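Local coordinates for protein bradyzoite surface antigen BSR4 (Toxoplasma gondii, PDB 2JKS) that is displayed on the surface of the bradyzoite stage as a two-domain SRS antigen, probably takes part in host recognition like its relatives, and can bind zinc, at residues E88-L91 / K92-L95; P210-Y213 / A214-C218; S222-V225 / N226-S229. All blocks are in the same frame, centred on the assembly; numbering follows the deposited sequence.

Interaction 1 (E88-L91 / K92-L95)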
loop_
_atom_site.group_PDB
_atom_site.type_symbol
_atom_site.label_atom_id
_atom_site.label_comp_id
_atom_site.label_asym_id
_atom_site.label_seq_id
_atom_site.Cartn_x
_atom_site.Cartn_y
_atom_site.Cartn_z
ATOM N N GLU A 88 10.914 14.073 7.764
ATOM C CA GLU A 88 11.075 12.800 8.480
ATOM C C GLU A 88 9.768 12.155 8.931
ATOM O O GLU A 88 8.988 12.764 9.656
ATOM C CB GLU A 88 11.947 12.998 9.698
ATOM C CG GLU A 88 13.398 13.203 9.363
ATOM C CD GLU A 88 14.259 13.363 10.604
ATOM O OE1 GLU A 88 13.718 13.399 11.725
ATOM O OE2 GLU A 88 15.487 13.466 10.452
ATOM N N VAL A 89 9.555 10.909 8.513
ATOM C CA VAL A 89 8.426 10.088 8.965
ATOM C C VAL A 89 8.980 8.707 9.333
ATOM O O VAL A 89 10.069 8.365 8.902
ATOM C CB VAL A 89 7.334 9.972 7.849
ATOM C CG1 VAL A 89 6.764 11.362 7.527
ATOM C CG2 VAL A 89 7.905 9.328 6.542
ATOM N N THR A 90 8.240 7.894 10.091
ATOM C CA THR A 90 8.670 6.515 10.262
ATOM C C THR A 90 8.092 5.714 9.073
ATOM O O THR A 90 7.159 6.205 8.387
ATOM C CB THR A 90 8.266 5.943 11.628
ATOM O OG1 THR A 90 6.841 5.804 11.683
ATOM C CG2 THR A 90 8.757 6.892 12.750
ATOM N N LEU A 91 8.666 4.546 8.777
ATOM C CA LEU A 91 8.141 3.747 7.650
ATOM C C LEU A 91 6.749 3.235 7.961
ATOM O O LEU A 91 5.866 3.271 7.112
ATOM C CB LEU A 91 9.028 2.544 7.326
ATOM C CG LEU A 91 10.024 2.710 6.193
ATOM C CD1 LEU A 91 10.743 1.387 6.060
ATOM C CD2 LEU A 91 9.351 3.139 4.871
ATOM N N LYS A 92 6.555 2.784 9.192
ATOM C CA LYS A 92 5.252 2.275 9.589
ATOM C C LYS A 92 4.171 3.338 9.419
ATOM O O LYS A 92 3.058 3.019 9.037
ATOM C CB LYS A 92 5.278 1.680 11.000
ATOM C CG LYS A 92 4.925 2.636 12.089
ATOM C CD LYS A 92 4.870 1.966 13.468
ATOM C CE LYS A 92 3.672 1.044 13.653
ATOM N NZ LYS A 92 2.333 1.676 13.498
ATOM N N ASP A 93 4.521 4.602 9.648
ATOM C CA ASP A 93 3.597 5.709 9.429
ATOM C C ASP A 93 3.375 6.028 7.956
ATOM O O ASP A 93 2.250 6.256 7.557
ATOM C CB ASP A 93 4.059 6.963 10.158
ATOM C CG ASP A 93 3.718 6.949 11.644
ATOM O OD1 ASP A 93 2.943 6.065 12.084
ATOM O OD2 ASP A 93 4.237 7.826 12.363
ATOM N N LEU A 94 4.436 6.063 7.149
ATOM C CA LEU A 94 4.304 6.284 5.703
ATOM C C LEU A 94 3.489 5.147 5.075
ATOM O O LEU A 94 2.607 5.396 4.265
ATOM C CB LEU A 94 5.670 6.379 5.017
ATOM C CG LEU A 94 5.672 6.606 3.486
ATOM C CD1 LEU A 94 4.998 7.892 3.064
ATOM C CD2 LEU A 94 7.038 6.625 2.973
ATOM N N LEU A 95 3.746 3.918 5.509
ATOM C CA LEU A 95 3.109 2.745 4.904
ATOM C C LEU A 95 1.711 2.498 5.446
ATOM O O LEU A 95 0.923 1.705 4.879
ATOM C CB LEU A 95 3.980 1.494 5.092
ATOM C CG LEU A 95 5.318 1.578 4.323
ATOM C CD1 LEU A 95 6.148 0.356 4.544
ATOM C CD2 LEU A 95 5.160 1.860 2.782
HETATM O O HOH W 1 5.819 9.331 11.286
#
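Leu95 N donates to Leu91 O at 2.7 Å, the shortest sound polar bond in this turn and a nearly straight one, with 158° at the hydrogen and the donor close to the line of the carbonyl bond. One residue earlier the same i to i+4 pattern joins Leu94 N to Thr90 O at 3.0 Å. Between them these two bonds make up a single helical turn, a rarity in a protein with very little helix, set directly behind strand 83-89.

Thr90 stands at the N-cap. Its chi1 of 68° places OG1 between the backbone N and the carbonyl carbon, facing forward to the first turn, where it accepts from Asp93 N in a weak capping bond of 3.3 Å. Asp93 runs past the threonine at a slant, its CG 3.3 Å from Thr90 OG1, and a water that accepts from Thr90 N also lies beside Asp93 OD2, although that second approach is too short to be taken at face value.

The apolar groups meet in a looser way. Val89 CG2 rests against Leu94 CB at 4.0 Å, so the end of the strand touches the flank of the helix, and Leu91 CD2 approaches Leu95 CD1 at 4.3 Å one turn apart. Phe134 of strand 132-141 packs on both Leu91 and Leu94.

Glu96, which binds zinc together with Asp205, follows directly. With a carboxylate in the first turn, the negative charge of Asp93 would be expected to interact favourably with the amides at the helix start, adding to the weak threonine cap.

Interaction 2 (P210-Y213 / A214-C218). With ZN (zinc ion), chain I.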
loop_
_atom_site.group_PDB
_atom_site.type_symbol
_atom_site.label_atom_id
_atom_site.label_comp_id
_atom_site.label_asym_id
_atom_site.label_seq_id
_atom_site.Cartn_x
_atom_site.Cartn_y
_atom_site.Cartn_z
ATOM N N PRO A 210 -21.734 -0.054 -2.867
ATOM C CA PRO A 210 -22.308 1.330 -2.811
ATOM C C PRO A 210 -22.398 1.805 -1.384
ATOM O O PRO A 210 -22.288 1.012 -0.447
ATOM C CB PRO A 210 -23.738 1.178 -3.392
ATOM C CG PRO A 210 -24.087 -0.305 -3.156
ATOM C CD PRO A 210 -22.741 -1.083 -3.174
ATOM N N THR A 211 -22.565 3.118 -1.201
ATOM C CA THR A 211 -22.649 3.686 0.142
ATOM C C THR A 211 -23.829 3.046 0.922
ATOM O O THR A 211 -23.840 2.958 2.161
ATOM C CB THR A 211 -22.834 5.234 -0.006
ATOM O OG1 THR A 211 -21.638 5.788 -0.608
ATOM C CG2 THR A 211 -23.009 5.859 1.312
ATOM N N THR A 212 -24.826 2.609 0.134
ATOM C CA THR A 212 -26.088 1.990 0.588
ATOM C C THR A 212 -26.023 0.440 0.681
ATOM O O THR A 212 -27.039 -0.248 0.579
ATOM C CB THR A 212 -27.207 2.447 -0.322
ATOM O OG1 THR A 212 -26.810 2.276 -1.705
ATOM C CG2 THR A 212 -27.460 3.942 -0.081
ATOM N N TYR A 213 -24.812 -0.085 0.925
ATOM C CA TYR A 213 -24.571 -1.534 0.813
ATOM C C TYR A 213 -25.476 -2.325 1.759
ATOM O O TYR A 213 -25.775 -3.475 1.467
ATOM C CB TYR A 213 -23.104 -1.876 1.052
ATOM C CG TYR A 213 -22.651 -1.505 2.427
ATOM C CD1 TYR A 213 -22.800 -2.377 3.475
ATOM C CD2 TYR A 213 -22.115 -0.214 2.673
ATOM C CE1 TYR A 213 -22.435 -2.013 4.745
ATOM C CE2 TYR A 213 -21.746 0.174 3.942
ATOM C CZ TYR A 213 -21.899 -0.729 4.963
ATOM O OH TYR A 213 -21.504 -0.380 6.241
ATOM N N ALA A 214 -25.905 -1.721 2.878
ATOM C CA ALA A 214 -26.751 -2.438 3.864
ATOM C C ALA A 214 -28.102 -2.837 3.279
ATOM O O ALA A 214 -28.743 -3.740 3.827
ATOM C CB ALA A 214 -26.967 -1.610 5.160
ATOM N N GLU A 215 -28.500 -2.187 2.178
ATOM C CA GLU A 215 -29.741 -2.541 1.447
ATOM C C GLU A 215 -29.577 -2.826 -0.031
ATOM O O GLU A 215 -30.472 -3.394 -0.613
ATOM C CB GLU A 215 -30.806 -1.441 1.579
ATOM C CG GLU A 215 -31.182 -1.161 2.977
ATOM C CD GLU A 215 -32.159 0.004 3.106
ATOM O OE1 GLU A 215 -32.634 0.580 2.090
ATOM O OE2 GLU A 215 -32.463 0.332 4.252
ATOM N N GLU A 216 -28.501 -2.329 -0.639
ATOM C CA GLU A 216 -28.302 -2.328 -2.088
ATOM C C GLU A 216 -26.976 -2.909 -2.565
ATOM O O GLU A 216 -25.961 -2.885 -1.848
ATOM C CB GLU A 216 -28.417 -0.914 -2.638
ATOM C CG GLU A 216 -29.856 -0.424 -2.550
ATOM C CD GLU A 216 -30.051 1.026 -2.787
ATOM O OE1 GLU A 216 -29.079 1.799 -2.940
ATOM O OE2 GLU A 216 -31.258 1.389 -2.790
ATOM N N TYR A 217 -26.953 -3.331 -3.838
ATOM C CA TYR A 217 -25.691 -3.684 -4.476
ATOM C C TYR A 217 -25.548 -2.975 -5.800
ATOM O O TYR A 217 -26.485 -2.287 -6.233
ATOM C CB TYR A 217 -25.589 -5.216 -4.600
ATOM C CG TYR A 217 -26.675 -5.830 -5.460
ATOM C CD1 TYR A 217 -26.464 -6.084 -6.814
ATOM C CD2 TYR A 217 -27.910 -6.144 -4.910
ATOM C CE1 TYR A 217 -27.461 -6.657 -7.616
ATOM C CE2 TYR A 217 -28.912 -6.699 -5.694
ATOM C CZ TYR A 217 -28.672 -6.958 -7.051
ATOM O OH TYR A 217 -29.693 -7.489 -7.817
ATOM N N CYS A 218 -24.385 -3.107 -6.448
ATOM C CA CYS A 218 -24.202 -2.637 -7.823
ATOM C C CYS A 218 -24.577 -3.781 -8.762
ATOM O O CYS A 218 -24.116 -4.938 -8.584
ATOM C CB CYS A 218 -22.751 -2.210 -8.103
ATOM S SG CYS A 218 -21.951 -1.125 -6.888
HETATM ZN ZN ZN I . -31.319 3.354 -2.900
HETATM O O HOH W 2 -25.235 1.122 3.844
#
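Thr212 turns its hydroxyl between its own backbone N and carbonyl carbon (chi1 49°), while Glu216 sets CG anti to its carbonyl carbon (chi1 -70°) and runs on extended, and these two choices bring OG1 and the carboxylate together. The side chains cross obliquely. Thr212 OG1 donates to Glu216 OE1 at 2.6 Å, meeting it on the anti side and somewhat out of the carboxylate plane. The other oxygen, Glu216 OE2, binds a zinc ion at 2.0 Å. Glu216 OE1 stays 2.7 Å from the zinc ion, a much longer approach, so the binding is strongly lopsided toward OE2. Thr212 is thus a second-shell residue: its hydroxyl probably helps fix the rotation of the carboxylate that serves as a zinc ligand.

The backbone is held as well. Thr212 O accepts twice, from Glu215 N at 2.9 Å and from Glu216 N at 2.8 Å, the two donors reaching it from opposite faces of the carbonyl plane. Glu216 O in turn receives a CA-H...O contact from Tyr213 CA at 3.3 Å, and Pro210 CG comes to 3.4 Å from Glu216 O. The proline follows a cis peptide bond, and its CD touches Cys218 SG at 3.8 Å.

A water linking Thr211 O to Ala214 N lies above one face of the Tyr213 ring, toward its rim; the ring's hydroxyl bonds to Thr247, and the ring meets Trp245 edge-to-face. Glu215 OE2 forms a salt bridge with Lys242 NZ.

The type I beta turn of 210-213 therefore overlaps an alpha turn closed by Thr212 O and Glu216 N, a compact connection between strands 206-209 and 216-218 of the second SRS domain that supplies Glu216 to a zinc site.

Interaction 3 (S222-V225 / N226-S229)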
loop_
_atom_site.group_PDB
_atom_site.type_symbol
_atom_site.label_atom_id
_atom_site.label_comp_id
_atom_site.label_asym_id
_atom_site.label_seq_id
_atom_site.Cartn_x
_atom_site.Cartn_y
_atom_site.Cartn_z
ATOM N N SER A 222 -21.742 -4.457 -15.047
ATOM C CA SER A 222 -20.631 -3.512 -15.269
ATOM C C SER A 222 -19.244 -4.103 -14.962
ATOM O O SER A 222 -18.256 -3.631 -15.480
ATOM C CB SER A 222 -20.818 -2.241 -14.405
ATOM O OG SER A 222 -20.385 -2.512 -13.061
ATOM N N LYS A 223 -19.189 -5.130 -14.099
ATOM C CA LYS A 223 -17.894 -5.665 -13.587
ATOM C C LYS A 223 -16.908 -4.596 -13.055
ATOM O O LYS A 223 -15.694 -4.782 -13.020
ATOM C CB LYS A 223 -17.244 -6.648 -14.620
ATOM C CG LYS A 223 -18.189 -7.700 -15.230
ATOM C CD LYS A 223 -18.879 -8.580 -14.212
ATOM C CE LYS A 223 -19.549 -9.879 -14.839
ATOM N NZ LYS A 223 -20.853 -10.217 -14.127
ATOM N N ASP A 224 -17.448 -3.476 -12.563
ATOM C CA ASP A 224 -16.594 -2.380 -12.165
ATOM C C ASP A 224 -17.350 -1.612 -11.114
ATOM O O ASP A 224 -18.389 -0.991 -11.382
ATOM C CB ASP A 224 -16.288 -1.502 -13.393
ATOM C CG ASP A 224 -15.401 -0.340 -13.090
ATOM O OD1 ASP A 224 -14.939 -0.119 -11.940
ATOM O OD2 ASP A 224 -15.126 0.369 -14.056
ATOM N N VAL A 225 -16.828 -1.632 -9.899
ATOM C CA VAL A 225 -17.472 -0.869 -8.824
ATOM C C VAL A 225 -17.560 0.662 -9.111
ATOM O O VAL A 225 -18.369 1.352 -8.487
ATOM C CB VAL A 225 -16.755 -1.151 -7.457
ATOM C CG1 VAL A 225 -15.415 -0.423 -7.351
ATOM C CG2 VAL A 225 -17.656 -0.827 -6.264
ATOM N N ASN A 226 -16.701 1.173 -9.990
ATOM C CA ASN A 226 -16.759 2.579 -10.372
ATOM C C ASN A 226 -17.968 2.911 -11.257
ATOM O O ASN A 226 -18.340 4.100 -11.363
ATOM C CB ASN A 226 -15.492 3.026 -11.098
ATOM C CG ASN A 226 -14.282 3.114 -10.220
ATOM O OD1 ASN A 226 -14.344 3.342 -9.008
ATOM N ND2 ASN A 226 -13.131 3.001 -10.866
ATOM N N ARG A 227 -18.571 1.893 -11.880
ATOM C CA ARG A 227 -19.850 2.034 -12.611
ATOM C C ARG A 227 -20.952 1.246 -11.895
ATOM O O ARG A 227 -21.279 0.087 -12.248
ATOM C CB ARG A 227 -19.680 1.616 -14.080
ATOM C CG ARG A 227 -18.504 2.382 -14.776
ATOM C CD ARG A 227 -18.364 2.066 -16.288
ATOM N NE ARG A 227 -18.442 0.623 -16.537
ATOM C CZ ARG A 227 -17.408 -0.193 -16.759
ATOM N NH1 ARG A 227 -16.156 0.281 -16.794
ATOM N NH2 ARG A 227 -17.638 -1.504 -16.945
ATOM N N CYS A 228 -21.444 1.837 -10.815
ATOM C CA CYS A 228 -22.342 1.168 -9.901
ATOM C C CYS A 228 -23.808 1.605 -10.089
ATOM O O CYS A 228 -24.141 2.723 -9.720
ATOM C CB CYS A 228 -21.937 1.463 -8.430
ATOM S SG CYS A 228 -22.954 0.632 -7.183
ATOM N N SER A 229 -24.660 0.740 -10.641
ATOM C CA SER A 229 -26.107 1.005 -10.668
ATOM C C SER A 229 -26.714 0.265 -9.541
ATOM O O SER A 229 -26.683 -0.951 -9.563
ATOM C CB SER A 229 -26.775 0.483 -11.949
ATOM O OG SER A 229 -26.279 1.172 -13.047
HETATM O O HOH W 3 -13.312 2.402 -13.674
#
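Asp224 and Arg227 meet at about a right angle, their carboxylate and guanidinium planes 88° apart. Asp224 OD2 lies over one face of the guanidinium, 2.9 Å from Arg227 NH1; no N-H points at it, so the salt bridge rests on charge alone. Asp224 CB also sits above that face, toward its rim.

The other carboxylate oxygen looks to the backbone. With CG anti to the backbone N (chi1 180°), Asp224 OD1 accepts from Asn226 N at 2.9 Å, an Asx turn whose donor comes from above the carboxylate plane. The Asn226 amide is turned 60° from that plane, and a water joins Asp224 OD2 to Asn226 ND2, while Asn226 OD1 is taken by Ser300.

Below these groups, Arg227 N donates to Asp224 O at 2.9 Å and closes the type I beta turn. Ser222 OG lies 2.9 Å from Arg227 O and 3.0 Å from Asp224 O, with a single proton to offer between them.

Asp224 uses its carbonyl and both carboxylate oxygens within the turn's four residues. The charge-only pairing probably fixes the guanidinium less strictly than a hydrogen bond would; the two amide bonds, though out of their acceptors' planes, help hold the turn.

The three contacts come in series along the chain, each within a few residues, and they fall in both SRS domains. Interaction 1 belongs to the first, at the end of strand 83-89, and its centre is about 34 Å from that of either other contact, with nearest atoms about 23 Å from interaction 2 and about 21 Å from interaction 3. Those two are neighbours in the second domain, their centres about 12 Å apart. The Cys218–Cys228 disulfide, 2.0 Å between the SG atoms, ties them together, and Pro210 packs on Cys228. Residues 222-229 lie in the loop connecting strands 216-218 and 230-232, so the disulfide joins interactions 2 and 3 covalently, separate from interaction 1.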